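Local structure of ferric-siderophore receptor protein (Streptomyces coelicolor, 2X4L) at residues 45-50 with 110-115; 58-63 with 83-88; 187-192 with 316-321; 197-202 with 260-265. The protein probably binds ferric siderophores outside the cell membrane as the solute-binding receptor of an iron-uptake transport system. All blocks are in the same frame, centred on the assembly; numbering follows the deposited sequence.

Interaction 1 of 4, residues 45-50 with 110-115; sequences PANIVA and APEVLI
Strands 48-50 and 113-115 pair I48 with V113, V49 with L114 and A50 with I115 as neighbours in the five-stranded parallel sheet of one lobe, order 3-2-1-4-5, as expected of a periplasmic binding protein. V49 does the backbone work: its N reaches V113 O at 3.0 Å, and its O takes I115 N at 2.9 Å. Ahead of the strands side chains join in. E112 brings its carboxylate to the loop ahead of I48, and OE1 collects two amides from opposite faces of the carboxylate plane, A46 N at 2.7 Å and N47 N at 2.8 Å. E112 N returns a bond to N47 O at 2.8 Å. The amide of N47 stacks on that carboxylate, the planes 27° apart, and its ND2 gives an N-H to A110 O at 2.9 Å, coming from 36° above the carbonyl plane. The other end of this amide, OD1, is taken by K66. On the face carrying I48 and V113, V113 turns CG1 between its own N and carbonyl carbon (chi1 67°), bringing it up to P45 CG at 3.7 Å and beside I48 CG1. Further on, I48 CG2 meets I115 CD1 at 3.7 Å, and helix 52-60 packs over the same face at A50 and I115. V113 N is buried here with no partner in the model. Two N-H groups on one carboxylate oxygen should fix the backbone at A46 and N47 firmly, and the negative charge, with K43 a long, weak partner, is probably stabilised in part by those N-H dipoles.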
loop_
_atom_site.group_PDB
_atom_site.type_symbol
_atom_site.label_atom_id
_atom_site.label_comp_id
_atom_site.label_asym_id
_atom_site.label_seq_id
_atom_site.Cartn_x
_atom_site.Cartn_y
_atom_site.Cartn_z
ATOM N N PRO A 45 -8.507 15.146 17.685
ATOM C CA PRO A 45 -8.381 13.860 18.483
ATOM C C PRO A 45 -6.955 13.584 18.907
ATOM O O PRO A 45 -6.039 13.640 18.080
ATOM C CB PRO A 45 -8.900 12.783 17.543
ATOM C CG PRO A 45 -8.975 13.398 16.151
ATOM C CD PRO A 45 -9.028 14.950 16.324
ATOM N N ALA A 46 -6.792 13.308 20.176
ATOM C CA ALA A 46 -5.568 12.968 20.793
ATOM C C ALA A 46 -5.399 11.450 20.707
ATOM O O ALA A 46 -4.253 10.978 20.711
ATOM C CB ALA A 46 -5.668 13.372 22.243
ATOM N N ASN A 47 -6.518 10.687 20.698
ATOM C CA ASN A 47 -6.412 9.166 20.764
ATOM C C ASN A 47 -6.866 8.578 19.464
ATOM O O ASN A 47 -8.048 8.236 19.285
ATOM C CB ASN A 47 -7.296 8.632 21.893
ATOM C CG ASN A 47 -6.864 9.095 23.281
ATOM O OD1 ASN A 47 -5.798 9.684 23.470
ATOM N ND2 ASN A 47 -7.700 8.876 24.231
ATOM N N ILE A 48 -5.935 8.452 18.522
ATOM C CA ILE A 48 -6.202 8.007 17.201
ATOM C C ILE A 48 -5.895 6.500 17.140
ATOM O O ILE A 48 -4.870 6.045 17.702
ATOM C CB ILE A 48 -5.242 8.757 16.205
ATOM C CG1 ILE A 48 -5.541 10.263 16.244
ATOM C CG2 ILE A 48 -5.415 8.169 14.775
ATOM C CD1 ILE A 48 -4.461 11.031 15.477
ATOM N N VAL A 49 -6.765 5.758 16.491
ATOM C CA VAL A 49 -6.455 4.368 16.149
ATOM C C VAL A 49 -6.473 4.219 14.666
ATOM O O VAL A 49 -7.356 4.772 14.015
ATOM C CB VAL A 49 -7.472 3.430 16.844
ATOM C CG1 VAL A 49 -7.374 1.985 16.355
ATOM C CG2 VAL A 49 -7.330 3.514 18.396
ATOM N N ALA A 50 -5.486 3.555 14.116
ATOM C CA ALA A 50 -5.423 3.460 12.654
ATOM C C ALA A 50 -4.966 2.094 12.151
ATOM O O ALA A 50 -4.177 1.405 12.831
ATOM C CB ALA A 50 -4.433 4.541 12.141
ATOM N N ALA A 110 -9.725 4.491 24.814
ATOM C CA ALA A 110 -10.539 5.698 24.742
ATOM C C ALA A 110 -10.462 6.384 23.373
ATOM O O ALA A 110 -10.090 7.534 23.208
ATOM C CB ALA A 110 -10.116 6.652 25.898
ATOM N N PRO A 111 -10.740 5.624 22.313
ATOM C CA PRO A 111 -10.484 6.095 20.969
ATOM C C PRO A 111 -11.362 7.274 20.594
ATOM O O PRO A 111 -12.568 7.326 20.946
ATOM C CB PRO A 111 -10.821 4.877 20.067
ATOM C CG PRO A 111 -11.840 4.133 20.874
ATOM C CD PRO A 111 -11.410 4.313 22.305
ATOM N N GLU A 112 -10.789 8.215 19.864
ATOM C CA GLU A 112 -11.505 9.434 19.397
ATOM C C GLU A 112 -11.780 9.402 17.887
ATOM O O GLU A 112 -12.701 10.023 17.396
ATOM C CB GLU A 112 -10.780 10.717 19.822
ATOM C CG GLU A 112 -10.951 10.957 21.342
ATOM C CD GLU A 112 -9.959 11.889 21.899
ATOM O OE1 GLU A 112 -8.809 11.999 21.487
ATOM O OE2 GLU A 112 -10.355 12.496 22.930
ATOM N N VAL A 113 -10.971 8.667 17.131
ATOM C CA VAL A 113 -11.233 8.478 15.686
ATOM C C VAL A 113 -10.461 7.232 15.303
ATOM O O VAL A 113 -9.375 6.947 15.800
ATOM C CB VAL A 113 -10.776 9.766 14.848
ATOM C CG1 VAL A 113 -9.220 9.935 14.895
ATOM C CG2 VAL A 113 -11.319 9.728 13.408
ATOM N N LEU A 114 -11.047 6.493 14.379
ATOM C CA LEU A 114 -10.394 5.337 13.685
ATOM C C LEU A 114 -10.157 5.743 12.230
ATOM O O LEU A 114 -11.018 6.323 11.551
ATOM C CB LEU A 114 -11.362 4.148 13.760
ATOM C CG LEU A 114 -10.789 2.903 13.099
ATOM C CD1 LEU A 114 -11.210 1.612 13.847
ATOM C CD2 LEU A 114 -11.241 2.793 11.618
ATOM N N ILE A 115 -8.963 5.431 11.740
ATOM C CA ILE A 115 -8.573 5.896 10.370
ATOM C C ILE A 115 -8.045 4.668 9.600
ATOM O O ILE A 115 -7.133 3.984 10.105
ATOM C CB ILE A 115 -7.481 6.988 10.450
ATOM C CG1 ILE A 115 -7.866 8.078 11.487
ATOM C CG2 ILE A 115 -7.218 7.568 8.989
ATOM C CD1 ILE A 115 -6.821 9.245 11.486
#

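Interaction 2 of 4, residues 58-63 with 83-88; sequences LFDYGV and AGDLDV
The F59 ring takes the backbone of the 83-88 loop over one face: D85 O lies above it, 3.4 Å from CE2, and L86 CA sits 4.2 Å from the ring centroid in a CH-pi contact, both offset toward the rim. D60 OD1 lies at the ring's edge, in its plane. F59 CG, set anti to the backbone N (chi1 -177°), starts the ring off toward the loop, while L86 CD1 closes on F59 CB at 3.9 Å. The D85 carboxylate plane is turned 65° from the ring, and D85 CB also rests against F59 CE2. Two like charges meet next to this packing, D60 OD1 and D85 OD2 being 3.8 Å apart. K306 probably offsets the repulsion, since it forms salt bridges to D60 OD2 and D85 OD2; S303 also bonds D60 OD2. Two waters join the acids: one molecule donates to D60 OD1 at 2.8 Å and accepts from D85 N at 2.8 Å, and a second donates to OD1 with a weak bond to D85 OD2. The arrangement sets a helix end against a tight turn: helix 52-60 stops in a Schellman motif with G62 as C-prime residue, and A83 to L86 form a type II' beta turn.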
loop_
_atom_site.group_PDB
_atom_site.type_symbol
_atom_site.label_atom_id
_atom_site.label_comp_id
_atom_site.label_asym_id
_atom_site.label_seq_id
_atom_site.Cartn_x
_atom_site.Cartn_y
_atom_site.Cartn_z
ATOM N N LEU A 58 0.966 8.561 8.948
ATOM C CA LEU A 58 0.802 9.691 9.874
ATOM C C LEU A 58 2.088 9.907 10.676
ATOM O O LEU A 58 2.454 11.089 10.905
ATOM C CB LEU A 58 -0.326 9.402 10.877
ATOM C CG LEU A 58 -1.663 9.443 10.174
ATOM C CD1 LEU A 58 -2.822 9.004 11.065
ATOM C CD2 LEU A 58 -1.985 10.849 9.671
ATOM N N PHE A 59 2.800 8.836 11.065
ATOM C CA PHE A 59 4.071 8.963 11.781
ATOM C C PHE A 59 5.072 9.847 10.996
ATOM O O PHE A 59 5.820 10.669 11.629
ATOM C CB PHE A 59 4.670 7.577 11.986
ATOM C CG PHE A 59 5.957 7.606 12.776
ATOM C CD1 PHE A 59 5.929 7.587 14.182
ATOM C CD2 PHE A 59 7.179 7.692 12.125
ATOM C CE1 PHE A 59 7.100 7.656 14.883
ATOM C CE2 PHE A 59 8.405 7.778 12.859
ATOM C CZ PHE A 59 8.326 7.738 14.263
ATOM N N ASP A 60 5.144 9.668 9.671
ATOM C CA ASP A 60 6.106 10.465 8.895
ATOM C C ASP A 60 5.765 11.973 8.835
ATOM O O ASP A 60 6.602 12.805 8.399
ATOM C CB ASP A 60 6.123 9.897 7.469
ATOM C CG ASP A 60 6.893 8.639 7.378
ATOM O OD1 ASP A 60 7.536 8.179 8.330
ATOM O OD2 ASP A 60 6.879 8.033 6.285
ATOM N N TYR A 61 4.523 12.294 9.207
ATOM C CA TYR A 61 4.119 13.709 9.381
ATOM C C TYR A 61 4.066 14.106 10.833
ATOM O O TYR A 61 3.503 15.127 11.118
ATOM C CB TYR A 61 2.740 13.846 8.773
ATOM C CG TYR A 61 2.771 13.564 7.289
ATOM C CD1 TYR A 61 3.690 14.232 6.457
ATOM C CD2 TYR A 61 1.912 12.619 6.682
ATOM C CE1 TYR A 61 3.752 13.993 5.073
ATOM C CE2 TYR A 61 1.978 12.406 5.264
ATOM C CZ TYR A 61 2.911 13.122 4.478
ATOM O OH TYR A 61 2.975 12.827 3.119
ATOM N N GLY A 62 4.625 13.292 11.728
ATOM C CA GLY A 62 4.709 13.616 13.143
ATOM C C GLY A 62 3.403 13.582 13.869
ATOM O O GLY A 62 3.309 14.226 14.944
ATOM N N VAL A 63 2.460 12.757 13.378
ATOM C CA VAL A 63 1.181 12.567 14.093
ATOM C C VAL A 63 1.218 11.192 14.731
ATOM O O VAL A 63 1.338 10.215 14.028
ATOM C CB VAL A 63 0.059 12.720 13.110
ATOM C CG1 VAL A 63 -1.325 12.194 13.655
ATOM C CG2 VAL A 63 -0.012 14.222 12.647
ATOM N N ALA A 83 4.437 -1.127 8.754
ATOM C CA ALA A 83 4.544 -0.283 9.929
ATOM C C ALA A 83 5.512 0.901 9.652
ATOM O O ALA A 83 5.653 1.762 10.460
ATOM C CB ALA A 83 5.073 -1.130 11.155
ATOM N N GLY A 84 6.221 0.909 8.526
ATOM C CA GLY A 84 7.139 2.072 8.229
ATOM C C GLY A 84 8.076 2.266 9.401
ATOM O O GLY A 84 8.729 1.299 9.860
ATOM N N ASP A 85 8.108 3.508 9.832
ATOM C CA ASP A 85 9.058 3.891 10.889
ATOM C C ASP A 85 8.346 3.992 12.236
ATOM O O ASP A 85 8.973 4.469 13.164
ATOM C CB ASP A 85 9.817 5.223 10.573
ATOM C CG ASP A 85 10.704 5.082 9.379
ATOM O OD1 ASP A 85 11.417 4.047 9.297
ATOM O OD2 ASP A 85 10.687 6.041 8.538
ATOM N N LEU A 86 7.090 3.503 12.368
ATOM C CA LEU A 86 6.342 3.599 13.595
ATOM C C LEU A 86 7.126 2.983 14.739
ATOM O O LEU A 86 7.875 2.000 14.571
ATOM C CB LEU A 86 5.030 2.770 13.372
ATOM C CG LEU A 86 3.835 3.014 14.223
ATOM C CD1 LEU A 86 3.337 4.414 13.865
ATOM C CD2 LEU A 86 2.811 1.995 13.792
ATOM N N ASP A 87 6.975 3.557 15.943
ATOM C CA ASP A 87 7.443 2.889 17.157
ATOM C C ASP A 87 6.449 1.839 17.564
ATOM O O ASP A 87 5.456 2.112 18.255
ATOM C CB ASP A 87 7.705 3.933 18.262
ATOM C CG ASP A 87 8.120 3.329 19.497
ATOM O OD1 ASP A 87 8.299 2.047 19.599
ATOM O OD2 ASP A 87 8.441 4.078 20.523
ATOM N N VAL A 88 6.697 0.643 17.080
ATOM C CA VAL A 88 5.718 -0.459 17.273
ATOM C C VAL A 88 5.637 -0.914 18.726
ATOM O O VAL A 88 4.612 -1.496 19.133
ATOM C CB VAL A 88 6.026 -1.698 16.314
ATOM C CG1 VAL A 88 5.958 -1.223 14.918
ATOM C CG2 VAL A 88 7.312 -2.378 16.635
HETATM O O HOH W 1 6.599 5.634 8.879
HETATM O O HOH W 2 9.774 9.154 9.346
#

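Interaction 3 of 4, residues 187-192 with 316-321; sequences ARLRAA and EAIENA
Where R188 faces E319 and A192 faces I318, the two helices run roughly the same way, their short axes 9.2 Å apart at closest and inclined by 26°. R188 reaches across with its chain extended from CG to NE and grips E319 side-on: NE gives its N-H to OE2 at 2.8 Å through the syn lone pair of that oxygen, and NH2 gives one to OE1, also at 2.8 Å. Guanidinium and carboxylate are nearly coplanar, 21° apart, and both bonds run close to straight. NH2 also passes E316 CB at 3.5 Å, and a water links it to E316 OE2. A second water donates to R188 O and E319 OE2, tying the carboxylate to the helix backbone as well. Helix 173-195 is the long helix of the chain, consistent with the single helix that spans the two lobes in binding proteins of this family, and here the C-terminal helix 304-320 packs on it. Replacing R188 with an alanine would probably leave E319, and D312 which bridges to NH1, without this positive mate. Beside the ion pair the contact is mostly aliphatic: the L189 and I318 side chains cross at about a right angle, CD1 to CD1 3.9 Å, and A192 CB touches E319 CG at 3.7 Å and I318 CG2 at 4.2 Å.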
loop_
_atom_site.group_PDB
_atom_site.type_symbol
_atom_site.label_atom_id
_atom_site.label_comp_id
_atom_site.label_asym_id
_atom_site.label_seq_id
_atom_site.Cartn_x
_atom_site.Cartn_y
_atom_site.Cartn_z
ATOM N N ALA A 187 9.647 12.096 -11.724
ATOM C CA ALA A 187 10.286 12.456 -13.007
ATOM C C ALA A 187 11.344 11.420 -13.402
ATOM O O ALA A 187 11.513 11.171 -14.609
ATOM C CB ALA A 187 10.910 13.831 -12.878
ATOM N N ARG A 188 12.054 10.854 -12.420
ATOM C CA ARG A 188 13.051 9.847 -12.733
ATOM C C ARG A 188 12.356 8.625 -13.352
ATOM O O ARG A 188 12.838 8.116 -14.395
ATOM C CB ARG A 188 13.734 9.414 -11.433
ATOM C CG ARG A 188 14.770 8.263 -11.651
ATOM C CD ARG A 188 15.266 7.692 -10.280
ATOM N NE ARG A 188 16.157 6.583 -10.593
ATOM C CZ ARG A 188 16.763 5.908 -9.621
ATOM N NH1 ARG A 188 16.541 6.277 -8.348
ATOM N NH2 ARG A 188 17.644 4.924 -9.894
ATOM N N LEU A 189 11.212 8.170 -12.836
ATOM C CA LEU A 189 10.537 6.982 -13.431
ATOM C C LEU A 189 9.989 7.341 -14.781
ATOM O O LEU A 189 10.098 6.541 -15.698
ATOM C CB LEU A 189 9.415 6.545 -12.474
ATOM C CG LEU A 189 8.620 5.345 -12.987
ATOM C CD1 LEU A 189 9.570 4.065 -13.260
ATOM C CD2 LEU A 189 7.572 5.016 -11.934
ATOM N N ARG A 190 9.499 8.563 -14.944
ATOM C CA ARG A 190 9.032 8.960 -16.288
ATOM C C ARG A 190 10.136 8.900 -17.295
ATOM O O ARG A 190 9.926 8.397 -18.434
ATOM C CB ARG A 190 8.407 10.367 -16.292
ATOM C CG ARG A 190 7.805 10.767 -17.611
ATOM C CD ARG A 190 7.249 12.199 -17.612
ATOM N NE ARG A 190 6.159 12.384 -16.660
ATOM C CZ ARG A 190 6.206 13.055 -15.491
ATOM N NH1 ARG A 190 7.330 13.623 -15.022
ATOM N NH2 ARG A 190 5.093 13.202 -14.756
ATOM N N ALA A 191 11.312 9.399 -16.887
ATOM C CA ALA A 191 12.493 9.381 -17.807
ATOM C C ALA A 191 12.934 7.942 -18.090
ATOM O O ALA A 191 13.247 7.625 -19.224
ATOM C CB ALA A 191 13.674 10.185 -17.170
ATOM N N ALA A 192 12.940 7.112 -17.037
ATOM C CA ALA A 192 13.412 5.735 -17.214
ATOM C C ALA A 192 12.471 5.030 -18.240
ATOM O O ALA A 192 12.896 4.250 -19.064
ATOM C CB ALA A 192 13.426 5.025 -15.893
ATOM N N GLU A 316 14.964 2.421 -10.974
ATOM C CA GLU A 316 16.260 1.754 -10.971
ATOM C C GLU A 316 16.188 0.417 -11.727
ATOM O O GLU A 316 17.090 0.091 -12.502
ATOM C CB GLU A 316 16.716 1.544 -9.520
ATOM C CG GLU A 316 18.059 0.816 -9.424
ATOM C CD GLU A 316 18.443 0.606 -7.996
ATOM O OE1 GLU A 316 17.679 0.102 -7.155
ATOM O OE2 GLU A 316 19.554 1.013 -7.672
ATOM N N ALA A 317 15.141 -0.368 -11.488
ATOM C CA ALA A 317 15.039 -1.639 -12.096
ATOM C C ALA A 317 14.918 -1.474 -13.624
ATOM O O ALA A 317 15.608 -2.134 -14.393
ATOM C CB ALA A 317 13.798 -2.410 -11.530
ATOM N N ILE A 318 14.103 -0.487 -14.041
ATOM C CA ILE A 318 13.928 -0.281 -15.490
ATOM C C ILE A 318 15.191 0.256 -16.139
ATOM O O ILE A 318 15.576 -0.178 -17.225
ATOM C CB ILE A 318 12.711 0.669 -15.724
ATOM C CG1 ILE A 318 11.403 -0.116 -15.354
ATOM C CG2 ILE A 318 12.599 1.102 -17.244
ATOM C CD1 ILE A 318 10.179 0.851 -15.366
ATOM N N GLU A 319 15.845 1.180 -15.467
ATOM C CA GLU A 319 17.112 1.765 -15.984
ATOM C C GLU A 319 18.151 0.700 -16.282
ATOM O O GLU A 319 18.849 0.796 -17.292
ATOM C CB GLU A 319 17.699 2.783 -14.933
ATOM C CG GLU A 319 16.881 4.050 -14.822
ATOM C CD GLU A 319 17.048 4.770 -13.513
ATOM O OE1 GLU A 319 17.880 4.296 -12.639
ATOM O OE2 GLU A 319 16.344 5.800 -13.291
ATOM N N ASN A 320 18.194 -0.312 -15.419
ATOM C CA ASN A 320 19.264 -1.323 -15.519
ATOM C C ASN A 320 18.823 -2.620 -16.152
ATOM O O ASN A 320 19.704 -3.448 -16.459
ATOM C CB ASN A 320 19.804 -1.485 -14.151
ATOM C CG ASN A 320 20.450 -0.172 -13.697
ATOM O OD1 ASN A 320 19.894 0.624 -12.887
ATOM N ND2 ASN A 320 21.629 0.121 -14.288
ATOM N N ALA A 321 17.536 -2.760 -16.462
ATOM C CA ALA A 321 17.039 -4.049 -16.938
ATOM C C ALA A 321 17.521 -4.364 -18.361
ATOM O O ALA A 321 17.585 -3.496 -19.240
ATOM C CB ALA A 321 15.515 -3.987 -16.942
HETATM O O HOH W 3 15.738 7.990 -14.881
HETATM O O HOH W 4 19.618 3.843 -8.069
#

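Interaction 4 of 4, residues 197-202 with 260-265; sequences PEIRVL and ADVIIM
R200 wraps its side chain round the carboxylate of D261, from the first carbon outward. CB lies 3.5 Å from D261 OD2, and CG and CD keep close to the same oxygen. The bend at chi3 (-67°) places NE to give its N-H to OD2 at 2.8 Å, in the guanidinium plane. At the tip NH2 meets OD1 at 3.0 Å through the syn lone pair of OD1, with a weaker bond to OD2; G325 O takes NH2 as well. D261 OD2 also accepts the backbone N of R200 at 2.8 Å, on its anti lone pair, so backbone and side chain of one residue hold the same oxygen. This pair lies where strands 200-206 and 262-266, parallel neighbours in the mixed sheet of the second lobe, come together, D261 just ahead of the second. Here R200 O accepts both D261 N and V262 N, and the ladder continues with L202 N to V262 O and I264 N to L202 O, each 2.8 Å. An alanine in place of D261 would probably leave R200 N and NE without this acceptor, NH2 with G325 O but no carboxylate, and the V324 and G325 amides without OD1. Beside the ladder I199 CG2 touches V262 CG2 at 3.7 Å, V201 and V262 lie side by side, and V201 CG1 rests on I264 CG2. L202 CB meets A260 CB at 3.6 Å. On the face of L202 and I263, L202 CD2 lies against I263 CG2.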
loop_
_atom_site.group_PDB
_atom_site.type_symbol
_atom_site.label_atom_id
_atom_site.label_comp_id
_atom_site.label_asym_id
_atom_site.label_seq_id
_atom_site.Cartn_x
_atom_site.Cartn_y
_atom_site.Cartn_z
ATOM N N PRO A 197 11.357 1.712 -23.335
ATOM C CA PRO A 197 9.921 1.488 -23.552
ATOM C C PRO A 197 9.718 -0.015 -23.797
ATOM O O PRO A 197 8.577 -0.501 -23.626
ATOM C CB PRO A 197 9.607 2.318 -24.823
ATOM C CG PRO A 197 10.878 2.391 -25.516
ATOM C CD PRO A 197 11.907 2.613 -24.379
ATOM N N GLU A 198 10.827 -0.705 -24.077
ATOM C CA GLU A 198 10.717 -2.170 -24.406
ATOM C C GLU A 198 10.692 -3.037 -23.165
ATOM O O GLU A 198 10.347 -4.239 -23.256
ATOM C CB GLU A 198 11.882 -2.613 -25.290
ATOM C CG GLU A 198 13.259 -2.729 -24.669
ATOM C CD GLU A 198 13.980 -1.347 -24.350
ATOM O OE1 GLU A 198 13.382 -0.290 -24.604
ATOM O OE2 GLU A 198 15.111 -1.343 -23.845
ATOM N N ILE A 199 11.032 -2.461 -22.013
ATOM C CA ILE A 199 11.051 -3.204 -20.729
ATOM C C ILE A 199 9.646 -3.452 -20.184
ATOM O O ILE A 199 8.942 -2.482 -19.853
ATOM C CB ILE A 199 11.990 -2.537 -19.678
ATOM C CG1 ILE A 199 13.418 -2.480 -20.258
ATOM C CG2 ILE A 199 11.838 -3.269 -18.324
ATOM C CD1 ILE A 199 14.067 -3.901 -20.606
ATOM N N ARG A 200 9.236 -4.711 -20.119
ATOM C CA ARG A 200 7.854 -5.121 -19.726
ATOM C C ARG A 200 7.872 -5.483 -18.246
ATOM O O ARG A 200 8.681 -6.330 -17.824
ATOM C CB ARG A 200 7.441 -6.370 -20.489
ATOM C CG ARG A 200 7.386 -6.083 -21.948
ATOM C CD ARG A 200 7.505 -7.321 -22.853
ATOM N NE ARG A 200 8.807 -7.918 -22.768
ATOM C CZ ARG A 200 9.224 -8.990 -23.451
ATOM N NH1 ARG A 200 8.463 -9.588 -24.333
ATOM N NH2 ARG A 200 10.445 -9.410 -23.244
ATOM N N VAL A 201 7.072 -4.807 -17.453
ATOM C CA VAL A 201 6.959 -5.041 -16.006
ATOM C C VAL A 201 5.745 -5.861 -15.637
ATOM O O VAL A 201 4.639 -5.504 -16.103
ATOM C CB VAL A 201 6.868 -3.665 -15.310
ATOM C CG1 VAL A 201 6.821 -3.929 -13.760
ATOM C CG2 VAL A 201 8.146 -2.845 -15.689
ATOM N N LEU A 202 5.937 -6.920 -14.832
ATOM C CA LEU A 202 4.874 -7.767 -14.406
ATOM C C LEU A 202 4.702 -7.585 -12.939
ATOM O O LEU A 202 5.684 -7.669 -12.149
ATOM C CB LEU A 202 5.167 -9.208 -14.739
ATOM C CG LEU A 202 3.962 -10.116 -14.400
ATOM C CD1 LEU A 202 3.911 -11.278 -15.326
ATOM C CD2 LEU A 202 4.083 -10.594 -12.974
ATOM N N ALA A 260 8.098 -11.316 -19.283
ATOM C CA ALA A 260 8.331 -10.138 -18.482
ATOM C C ALA A 260 9.834 -9.926 -18.332
ATOM O O ALA A 260 10.622 -10.903 -18.319
ATOM C CB ALA A 260 7.679 -10.306 -17.131
ATOM N N ASP A 261 10.267 -8.668 -18.276
ATOM C CA ASP A 261 11.631 -8.317 -18.092
ATOM C C ASP A 261 11.949 -7.948 -16.630
ATOM O O ASP A 261 13.024 -8.245 -16.102
ATOM C CB ASP A 261 12.006 -7.161 -19.016
ATOM C CG ASP A 261 11.688 -7.488 -20.422
ATOM O OD1 ASP A 261 12.115 -8.563 -20.905
ATOM O OD2 ASP A 261 10.833 -6.862 -21.085
ATOM N N VAL A 262 10.992 -7.274 -15.970
ATOM C CA VAL A 262 11.138 -6.907 -14.550
ATOM C C VAL A 262 9.865 -7.424 -13.880
ATOM O O VAL A 262 8.736 -7.210 -14.406
ATOM C CB VAL A 262 11.198 -5.369 -14.363
ATOM C CG1 VAL A 262 11.132 -5.029 -12.897
ATOM C CG2 VAL A 262 12.470 -4.861 -15.007
ATOM N N ILE A 263 10.027 -8.128 -12.770
ATOM C CA ILE A 263 8.837 -8.547 -11.950
ATOM C C ILE A 263 8.868 -7.806 -10.623
ATOM O O ILE A 263 9.929 -7.761 -9.965
ATOM C CB ILE A 263 8.869 -10.048 -11.748
ATOM C CG1 ILE A 263 8.903 -10.732 -13.081
ATOM C CG2 ILE A 263 7.634 -10.470 -10.884
ATOM C CD1 ILE A 263 9.042 -12.353 -12.953
ATOM N N ILE A 264 7.710 -7.199 -10.251
ATOM C CA ILE A 264 7.566 -6.517 -8.983
ATOM C C ILE A 264 6.628 -7.352 -8.123
ATOM O O ILE A 264 5.468 -7.633 -8.560
ATOM C CB ILE A 264 7.174 -5.073 -9.160
ATOM C CG1 ILE A 264 5.764 -4.821 -9.768
ATOM C CG2 ILE A 264 8.267 -4.408 -10.158
ATOM C CD1 ILE A 264 5.291 -3.334 -9.830
ATOM N N MET A 265 7.137 -7.866 -6.997
ATOM C CA MET A 265 6.397 -8.843 -6.195
ATOM C C MET A 265 5.897 -8.221 -4.884
ATOM O O MET A 265 6.644 -7.622 -4.124
ATOM C CB MET A 265 7.309 -10.021 -5.837
ATOM C CG MET A 265 7.612 -10.933 -7.084
ATOM S SD MET A 265 6.224 -11.651 -7.813
ATOM C CE MET A 265 5.698 -12.781 -6.513
#

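Interactions 1 and 4 are both parallel strand pairs, one in each lobe with centres about 40 Å apart, and each has an acid ahead of the strand that takes one or two backbone amides from its partner segment; only interaction 4 adds an arginine to it, and it is the more fully buried. Interaction 2 adjoins interaction 1: helix 52-60 follows strand 48-51, with I48 on V63 and I115 on L58, and interaction 2 also carries two acids joined by waters. Interactions 3 and 4 touch through A317 and A321 on V262 and I318 on V201, helix packing on sheet. There the charged pair of interaction 3 lies beside waters, while I318, A317 and A321 pack on the sheet.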